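Local coordinates for protein endoglucanase E (PDB 2WAO) that probably removes acetyl groups from plant cell-wall polysaccharides as a family 2 carbohydrate esterase and binds cello-oligosaccharides such as cellohexaose in its active site, at residues Asn33-Phe38 with Ala116-Leu121; Ala57-Asn62 with His87-Trp92; His255-Val260 with Lys328-Trp333. One frame throughout, in Å; residues are numbered along the deposited sequence.

Contact 1 of 3, residues Asn33-Phe38 with Ala116-Leu121; sequences NVELNF and AAPKPL
Asn37 and Glu35 reach from strand 33-40 to Ala116, Ala117 and Pro118, where the chain leaves the antiparallel β-sheets of the N-terminal domain, a member of the galactose-binding-domain clan, for strand 123-129 of the parallel esterase sheet. The nearest CA atoms are those of Leu36 and Ala117, 5.1 Å apart. Polar contact rests on one amide. Asn37 ND2 donates to Ala116 O over 2.9 Å, almost straight at 173° at the hydrogen; the acceptor lies in the plane of the Asn37 amide and the donor in the plane of the Ala116 carbonyl. The bond lies just beyond the antiparallel pairing with 113-114, where the Asn37 backbone is bonded to Leu115, and extends the association by one residue.

The remaining contact is van der Waals, made by the Pro118 ring, which turns toward the strand between the two polar side chains. Its CD packs on Asn37 ND2, 3.5 Å away, while its CG meets the extended arm of Glu35, which runs out with CG anti to the backbone N (chi1 171°). Leu12, on strand 12-14, also touches Glu35, Ala117 and Pro118. The Glu35 carboxylate is held by His88 through OE2 and by Asn14 through OE1, which holds it in place beside the proline. In that position Glu35 CG and CD both stand 3.9 Å from Pro118 CG, and Glu35 OE2 comes to 3.6 Å from the same carbon.

Contact 2 of 3, residues Ala57-Asn62 with His87-Trp92; sequences AIVDGN and HHLVLW
Ala57-Val59 runs antiparallel to His87-Trp92, the short axes 4.7 Å apart at 165°, with Ile58 and Val90 as a hydrogen-bonded pair flanked by the non-hydrogen-bonded pairs Ala57-Leu91 and Val59-Leu89. Ile58 and Val90 exchange both backbone bonds, and the ladder goes on past the strand end, where Asp60 N donates to His88 O at 2.8 Å.

Asp60 then grips the neighbouring strand with its carboxylate. OD1 accepts His88 N at 2.8 Å, and OD2 takes His87 ND1, also at 2.8 Å, on its syn lone pair. The imidazole meets that oxygen with its edge, its plane turned 40° from the carboxylate. The other ring nitrogen of His87, NE2, is bonded to Ala83 O; with an acceptor at each nitrogen, the ring is probably protonated, a state the Asp60 carboxylate would support. A water bridges Ile58 O, Gly61 N and His88 ND1, tying the turn to the second histidine, whose NE2 goes to Glu35.

On one sheet face Leu89 CD1 nestles between Val59 CG2 at 3.8 Å and Ala57 CB at 3.9 Å, with Leu78 and Phe107 packing around the leucine. On the other face Ile58 CD1 lies 4.1 Å from Val90 CG1 and equally near Trp92 CB. The Trp92 indole leads off to Ser154, bonded through NE1, and to Tyr155.

Val59 to Asn62 form a type I' turn, a common link of two-residue β-hairpins. Here it joins strands 52-59 and 62-70 in the β-sandwich domain, and its second residue, Asp60, clasps the adjacent strand 85-93.

Contact 3 of 3, residues His255-Val260 with Lys328-Trp333; sequences HIFCCV and KNKLGW
Leu331, at the C-terminal end of the last helix (313-331), packs on His255 at the start of strand 255-260, one of the five parallel strands of the α/β SGNH-hydrolase fold. Leu331 CD1 sits over one face of the imidazole in a CH-π contact, 4.0 Å from the ring centroid and 23° off its normal, displaced toward the rim on the side of CG. The second methyl, Leu331 CD2, is 3.6 Å from His255 CD2 and also covers a face of the Trp333 indole, so the forked leucine is held between two flat groups. His255 ND1 is bonded to Tyr292 OH on the adjacent strand, which helps set the rotation of the ring that Leu331 covers.

The next residue whose side chain faces the helix, Phe257, meets it with the rim of its ring. Its tip, CZ, is 3.7 Å from Lys330 CG, and its CE2 is 4.1 Å from Leu331 CD1. Lys330 thus contributes the aliphatic root of its chain; a bend at chi2 (-66°) turns CD aside, and the amine end leads away from the strand.

Gly332 is the first residue to leave helical geometry, with phi 64°, and the chain turns into Trp333, whose indole makes a cation-π contact with Arg123. Val216, on neighbouring strand 216-220, touches both Phe257 and Leu331, while Tyr292 of strand 291-295 meets the Phe257 ring. Helix 313-331 therefore lies against one side of the sheet; helices 233-250 and 266-285 cover Ile256, Cys258 and Val260, which alternate with His255 and Phe257.

How the contacts relate
Contacts 1 and 2 meet on one antiparallel sheet, their centres 10 Å apart: strands 33-40 and 85-93 run side by side, with Phe38 O 2.7 Å from His87 N and Val34 O 2.8 Å from Leu91 N, both probable hydrogen bonds. Contact 2 is nested in the loop that contact 1 closes. Contact 3 belongs to the esterase sheet and follows in sequence, its centre 27 Å from that of contact 1 and 28 Å from that of contact 2. The 116-121 segment bridges the two sheets along the chain, leading into strand 123-129 and on to Ser131. Ser131, Asp308 and His310 line the cellohexaose pocket, to which none of the six segments contributes a residue.

Contact 1 of 3, residues Asn33-Phe38 with Ala116-Leu121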
# COMPACT_ATOMS: atom_id res chain seq x y z
N ASN A 33 -2.45 6.14 -7.28
CA ASN A 33 -1.67 6.88 -8.26
C ASN A 33 -2.42 7.09 -9.56
O ASN A 33 -3.34 6.32 -9.88
CB ASN A 33 -0.27 6.26 -8.51
CG ASN A 33 -0.34 4.90 -9.13
OD1 ASN A 33 -0.29 4.75 -10.37
ND2 ASN A 33 -0.46 3.88 -8.27
N VAL A 34 -2.07 8.19 -10.22
CA VAL A 34 -2.72 8.61 -11.46
C VAL A 34 -1.63 8.44 -12.52
O VAL A 34 -0.47 8.84 -12.33
CB VAL A 34 -3.16 10.11 -11.38
CG1 VAL A 34 -3.81 10.53 -12.66
CG2 VAL A 34 -4.15 10.32 -10.18
N GLU A 35 -1.96 7.84 -13.65
CA GLU A 35 -0.94 7.59 -14.64
C GLU A 35 -1.46 8.03 -16.04
O GLU A 35 -2.61 7.78 -16.40
CB GLU A 35 -0.55 6.12 -14.58
CG GLU A 35 0.34 5.66 -15.68
CD GLU A 35 0.59 4.14 -15.62
OE1 GLU A 35 -0.19 3.42 -14.93
OE2 GLU A 35 1.54 3.69 -16.31
N LEU A 36 -0.62 8.73 -16.77
CA LEU A 36 -1.05 9.29 -18.07
C LEU A 36 0.15 9.53 -18.99
O LEU A 36 1.27 9.57 -18.52
CB LEU A 36 -1.87 10.58 -17.85
CG LEU A 36 -1.15 11.75 -17.14
CD1 LEU A 36 -0.16 12.46 -18.10
CD2 LEU A 36 -2.17 12.74 -16.61
N ASN A 37 -0.12 9.67 -20.28
CA ASN A 37 0.84 10.15 -21.25
C ASN A 37 0.46 11.56 -21.71
O ASN A 37 -0.71 11.86 -21.87
CB ASN A 37 0.86 9.23 -22.47
CG ASN A 37 1.41 7.83 -22.15
OD1 ASN A 37 2.52 7.68 -21.63
ND2 ASN A 37 0.62 6.82 -22.45
N PHE A 38 1.45 12.44 -21.85
CA PHE A 38 1.17 13.77 -22.37
C PHE A 38 2.22 14.16 -23.40
O PHE A 38 3.35 13.63 -23.40
CB PHE A 38 1.06 14.84 -21.27
CG PHE A 38 2.35 15.15 -20.58
CD1 PHE A 38 3.11 16.28 -20.96
CD2 PHE A 38 2.81 14.35 -19.54
CE1 PHE A 38 4.34 16.59 -20.32
CE2 PHE A 38 4.03 14.66 -18.88
CZ PHE A 38 4.80 15.81 -19.30
N ALA A 116 -3.25 9.35 -25.53
CA ALA A 116 -3.79 8.04 -25.10
C ALA A 116 -3.08 7.49 -23.84
O ALA A 116 -1.84 7.47 -23.78
CB ALA A 116 -3.67 7.02 -26.25
N ALA A 117 -3.86 6.99 -22.87
CA ALA A 117 -3.27 6.41 -21.63
C ALA A 117 -2.56 5.06 -21.91
O ALA A 117 -2.85 4.42 -22.92
CB ALA A 117 -4.33 6.27 -20.55
N PRO A 118 -1.64 4.63 -21.00
CA PRO A 118 -1.04 3.29 -21.13
C PRO A 118 -2.13 2.24 -20.96
O PRO A 118 -3.18 2.53 -20.38
CB PRO A 118 -0.06 3.21 -19.95
CG PRO A 118 0.14 4.66 -19.48
CD PRO A 118 -1.16 5.33 -19.79
N LYS A 119 -1.89 1.05 -21.51
CA LYS A 119 -2.74 -0.11 -21.27
C LYS A 119 -2.63 -0.47 -19.78
O LYS A 119 -1.54 -0.52 -19.26
CB LYS A 119 -2.25 -1.27 -22.17
CG LYS A 119 -2.94 -2.63 -21.99
CD LYS A 119 -2.20 -3.78 -22.79
CE LYS A 119 -1.98 -5.07 -21.95
NZ LYS A 119 -1.18 -4.80 -20.67
N PRO A 120 -3.77 -0.70 -19.10
CA PRO A 120 -3.76 -1.13 -17.69
C PRO A 120 -3.05 -2.49 -17.58
O PRO A 120 -3.10 -3.29 -18.52
CB PRO A 120 -5.24 -1.30 -17.35
CG PRO A 120 -5.99 -0.66 -18.45
CD PRO A 120 -5.13 -0.62 -19.66
N LEU A 121 -2.32 -2.69 -16.49
CA LEU A 121 -1.57 -3.93 -16.30
C LEU A 121 -2.54 -5.09 -16.05
O LEU A 121 -3.51 -4.94 -15.31
CB LEU A 121 -0.59 -3.80 -15.12
CG LEU A 121 0.48 -2.72 -15.29
CD1 LEU A 121 1.37 -2.59 -14.05
CD2 LEU A 121 1.31 -3.10 -16.49

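Contact 2 of 3, residues Ala57-Asn62 with His87-Trp92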
# COMPACT_ATOMS: atom_id res chain seq x y z
N ALA A 57 5.98 12.82 -8.41
CA ALA A 57 5.81 12.61 -9.86
C ALA A 57 6.98 11.78 -10.38
O ALA A 57 8.13 12.01 -10.00
CB ALA A 57 5.76 13.97 -10.58
N ILE A 58 6.69 10.78 -11.20
CA ILE A 58 7.73 9.98 -11.82
C ILE A 58 7.54 10.17 -13.31
O ILE A 58 6.51 9.77 -13.86
CB ILE A 58 7.63 8.47 -11.45
CG1 ILE A 58 7.68 8.27 -9.92
CG2 ILE A 58 8.82 7.70 -12.07
CD1 ILE A 58 6.33 8.24 -9.23
N VAL A 59 8.52 10.79 -13.96
CA VAL A 59 8.32 11.26 -15.33
C VAL A 59 9.31 10.56 -16.21
O VAL A 59 10.52 10.66 -15.97
CB VAL A 59 8.46 12.80 -15.45
CG1 VAL A 59 8.24 13.20 -16.93
CG2 VAL A 59 7.42 13.47 -14.60
N ASP A 60 8.81 9.79 -17.17
CA ASP A 60 9.66 8.92 -18.02
C ASP A 60 10.60 8.07 -17.15
O ASP A 60 11.80 7.93 -17.44
CB ASP A 60 10.48 9.77 -19.01
CG ASP A 60 9.61 10.64 -19.90
OD1 ASP A 60 8.53 10.14 -20.31
OD2 ASP A 60 9.99 11.82 -20.14
N GLY A 61 10.05 7.53 -16.06
CA GLY A 61 10.80 6.63 -15.19
C GLY A 61 11.72 7.29 -14.16
O GLY A 61 12.38 6.59 -13.38
N ASN A 62 11.76 8.61 -14.13
CA ASN A 62 12.59 9.33 -13.16
C ASN A 62 11.76 9.99 -12.06
O ASN A 62 10.93 10.85 -12.36
CB ASN A 62 13.39 10.43 -13.87
CG ASN A 62 14.23 9.88 -15.02
OD1 ASN A 62 14.20 10.41 -16.13
ND2 ASN A 62 14.99 8.82 -14.75
N HIS A 87 5.57 12.18 -23.18
CA HIS A 87 6.16 11.82 -21.87
C HIS A 87 5.19 10.95 -21.07
O HIS A 87 3.98 11.10 -21.21
CB HIS A 87 6.48 13.09 -21.08
CG HIS A 87 7.45 13.99 -21.78
ND1 HIS A 87 8.78 13.69 -21.90
CD2 HIS A 87 7.27 15.16 -22.45
CE1 HIS A 87 9.39 14.64 -22.60
NE2 HIS A 87 8.49 15.54 -22.95
N HIS A 88 5.73 10.07 -20.23
CA HIS A 88 4.92 9.24 -19.34
C HIS A 88 4.99 9.80 -17.91
O HIS A 88 6.08 10.06 -17.42
CB HIS A 88 5.44 7.81 -19.38
CG HIS A 88 4.72 6.88 -18.47
ND1 HIS A 88 5.32 6.33 -17.35
CD2 HIS A 88 3.45 6.41 -18.49
CE1 HIS A 88 4.45 5.54 -16.74
NE2 HIS A 88 3.31 5.58 -17.40
N LEU A 89 3.83 9.96 -17.27
CA LEU A 89 3.75 10.53 -15.92
C LEU A 89 3.01 9.60 -14.98
O LEU A 89 1.95 9.10 -15.31
CB LEU A 89 3.01 11.85 -15.95
CG LEU A 89 2.55 12.51 -14.66
CD1 LEU A 89 3.79 12.91 -13.81
CD2 LEU A 89 1.65 13.76 -14.97
N VAL A 90 3.60 9.37 -13.80
CA VAL A 90 2.86 8.73 -12.72
C VAL A 90 2.85 9.75 -11.56
O VAL A 90 3.91 10.31 -11.22
CB VAL A 90 3.53 7.43 -12.25
CG1 VAL A 90 2.86 6.92 -10.97
CG2 VAL A 90 3.53 6.38 -13.35
N LEU A 91 1.66 10.03 -11.01
CA LEU A 91 1.56 10.89 -9.81
C LEU A 91 1.16 10.01 -8.62
O LEU A 91 0.07 9.44 -8.60
CB LEU A 91 0.56 12.04 -10.06
CG LEU A 91 0.29 12.98 -8.90
CD1 LEU A 91 1.59 13.65 -8.40
CD2 LEU A 91 -0.77 14.05 -9.27
N TRP A 92 2.04 9.91 -7.61
CA TRP A 92 1.92 8.87 -6.57
C TRP A 92 1.64 9.48 -5.20
O TRP A 92 2.33 10.43 -4.77
CB TRP A 92 3.24 8.08 -6.53
CG TRP A 92 3.29 6.90 -5.57
CD1 TRP A 92 3.48 6.95 -4.20
CD2 TRP A 92 3.11 5.52 -5.90
NE1 TRP A 92 3.42 5.67 -3.68
CE2 TRP A 92 3.22 4.78 -4.71
CE3 TRP A 92 2.89 4.84 -7.12
CZ2 TRP A 92 3.13 3.38 -4.68
CZ3 TRP A 92 2.77 3.42 -7.08
CH2 TRP A 92 2.94 2.72 -5.87
O HOH W 1 7.17 7.56 -15.36

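Contact 3 of 3, residues His255-Val260 with Lys328-Trp333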
# COMPACT_ATOMS: atom_id res chain seq x y z
N HIS A 255 -4.54 -16.05 -5.28
CA HIS A 255 -3.50 -16.68 -4.45
C HIS A 255 -3.27 -15.77 -3.25
O HIS A 255 -2.96 -14.57 -3.43
CB HIS A 255 -2.22 -16.83 -5.24
CG HIS A 255 -2.33 -17.75 -6.42
ND1 HIS A 255 -1.85 -19.04 -6.40
CD2 HIS A 255 -2.88 -17.57 -7.65
CE1 HIS A 255 -2.08 -19.62 -7.56
NE2 HIS A 255 -2.70 -18.75 -8.35
N ILE A 256 -3.40 -16.31 -2.03
CA ILE A 256 -3.34 -15.44 -0.82
C ILE A 256 -2.04 -15.74 -0.05
O ILE A 256 -1.80 -16.90 0.35
CB ILE A 256 -4.57 -15.64 0.11
CG1 ILE A 256 -5.88 -15.31 -0.66
CG2 ILE A 256 -4.45 -14.76 1.43
CD1 ILE A 256 -7.18 -15.67 0.13
N PHE A 257 -1.22 -14.70 0.16
CA PHE A 257 0.09 -14.85 0.87
C PHE A 257 -0.01 -14.21 2.23
O PHE A 257 -0.25 -12.99 2.32
CB PHE A 257 1.20 -14.21 0.02
CG PHE A 257 1.49 -14.97 -1.23
CD1 PHE A 257 2.52 -15.92 -1.25
CD2 PHE A 257 0.75 -14.72 -2.39
CE1 PHE A 257 2.79 -16.64 -2.42
CE2 PHE A 257 1.01 -15.44 -3.56
CZ PHE A 257 2.02 -16.39 -3.58
N CYS A 258 0.11 -15.04 3.27
CA CYS A 258 0.01 -14.58 4.68
C CYS A 258 1.40 -14.40 5.27
O CYS A 258 2.20 -15.36 5.32
CB CYS A 258 -0.77 -15.61 5.50
SG CYS A 258 -2.44 -15.82 4.90
N CYS A 259 1.74 -13.18 5.71
CA CYS A 259 3.17 -12.85 5.93
C CYS A 259 3.42 -12.41 7.35
O CYS A 259 2.60 -11.72 7.94
CB CYS A 259 3.64 -11.72 5.00
SG CYS A 259 3.37 -12.02 3.25
N VAL A 260 4.56 -12.83 7.91
CA VAL A 260 4.96 -12.38 9.24
C VAL A 260 6.36 -11.74 9.14
O VAL A 260 7.23 -12.31 8.52
CB VAL A 260 4.95 -13.59 10.23
CG1 VAL A 260 5.55 -13.21 11.53
CG2 VAL A 260 3.48 -14.06 10.47
N LYS A 328 6.43 -15.22 -7.86
CA LYS A 328 6.89 -15.77 -9.16
C LYS A 328 6.74 -17.30 -9.18
O LYS A 328 6.24 -17.84 -10.16
CB LYS A 328 8.37 -15.43 -9.43
CG LYS A 328 8.56 -14.06 -10.01
CD LYS A 328 10.05 -13.83 -10.34
CE LYS A 328 10.19 -12.52 -11.11
NZ LYS A 328 11.62 -12.04 -11.11
N ASN A 329 7.18 -17.95 -8.11
CA ASN A 329 7.07 -19.39 -7.90
C ASN A 329 5.64 -19.93 -8.03
O ASN A 329 5.41 -20.89 -8.80
CB ASN A 329 7.60 -19.77 -6.52
CG ASN A 329 7.58 -21.30 -6.26
OD1 ASN A 329 6.96 -21.79 -5.31
ND2 ASN A 329 8.30 -22.04 -7.08
N LYS A 330 4.71 -19.35 -7.26
CA LYS A 330 3.32 -19.83 -7.27
C LYS A 330 2.53 -19.45 -8.50
O LYS A 330 1.63 -20.21 -8.90
CB LYS A 330 2.53 -19.36 -6.03
CG LYS A 330 3.19 -19.72 -4.72
CD LYS A 330 3.22 -21.20 -4.48
CE LYS A 330 3.89 -21.43 -3.12
NZ LYS A 330 4.20 -22.87 -2.91
N LEU A 331 2.78 -18.27 -9.04
CA LEU A 331 1.97 -17.75 -10.13
C LEU A 331 2.57 -18.10 -11.51
O LEU A 331 1.88 -18.03 -12.50
CB LEU A 331 1.77 -16.22 -9.99
CG LEU A 331 0.51 -16.20 -9.10
CD1 LEU A 331 0.71 -16.10 -7.61
CD2 LEU A 331 -0.71 -15.49 -9.64
N GLY A 332 3.86 -18.42 -11.56
CA GLY A 332 4.60 -18.45 -12.83
C GLY A 332 4.69 -17.07 -13.49
O GLY A 332 4.60 -16.97 -14.71
N TRP A 333 4.83 -16.02 -12.68
CA TRP A 333 4.92 -14.64 -13.16
C TRP A 333 6.37 -14.23 -13.41
O TRP A 333 6.92 -13.31 -12.78
CB TRP A 333 4.30 -13.71 -12.14
CG TRP A 333 2.81 -13.55 -12.27
CD1 TRP A 333 1.97 -14.24 -13.09
CD2 TRP A 333 2.01 -12.67 -11.50
NE1 TRP A 333 0.66 -13.81 -12.90
CE2 TRP A 333 0.67 -12.84 -11.92
CE3 TRP A 333 2.31 -11.70 -10.52
CZ2 TRP A 333 -0.39 -12.09 -11.37
CZ3 TRP A 333 1.26 -10.96 -9.96
CH2 TRP A 333 -0.08 -11.17 -10.38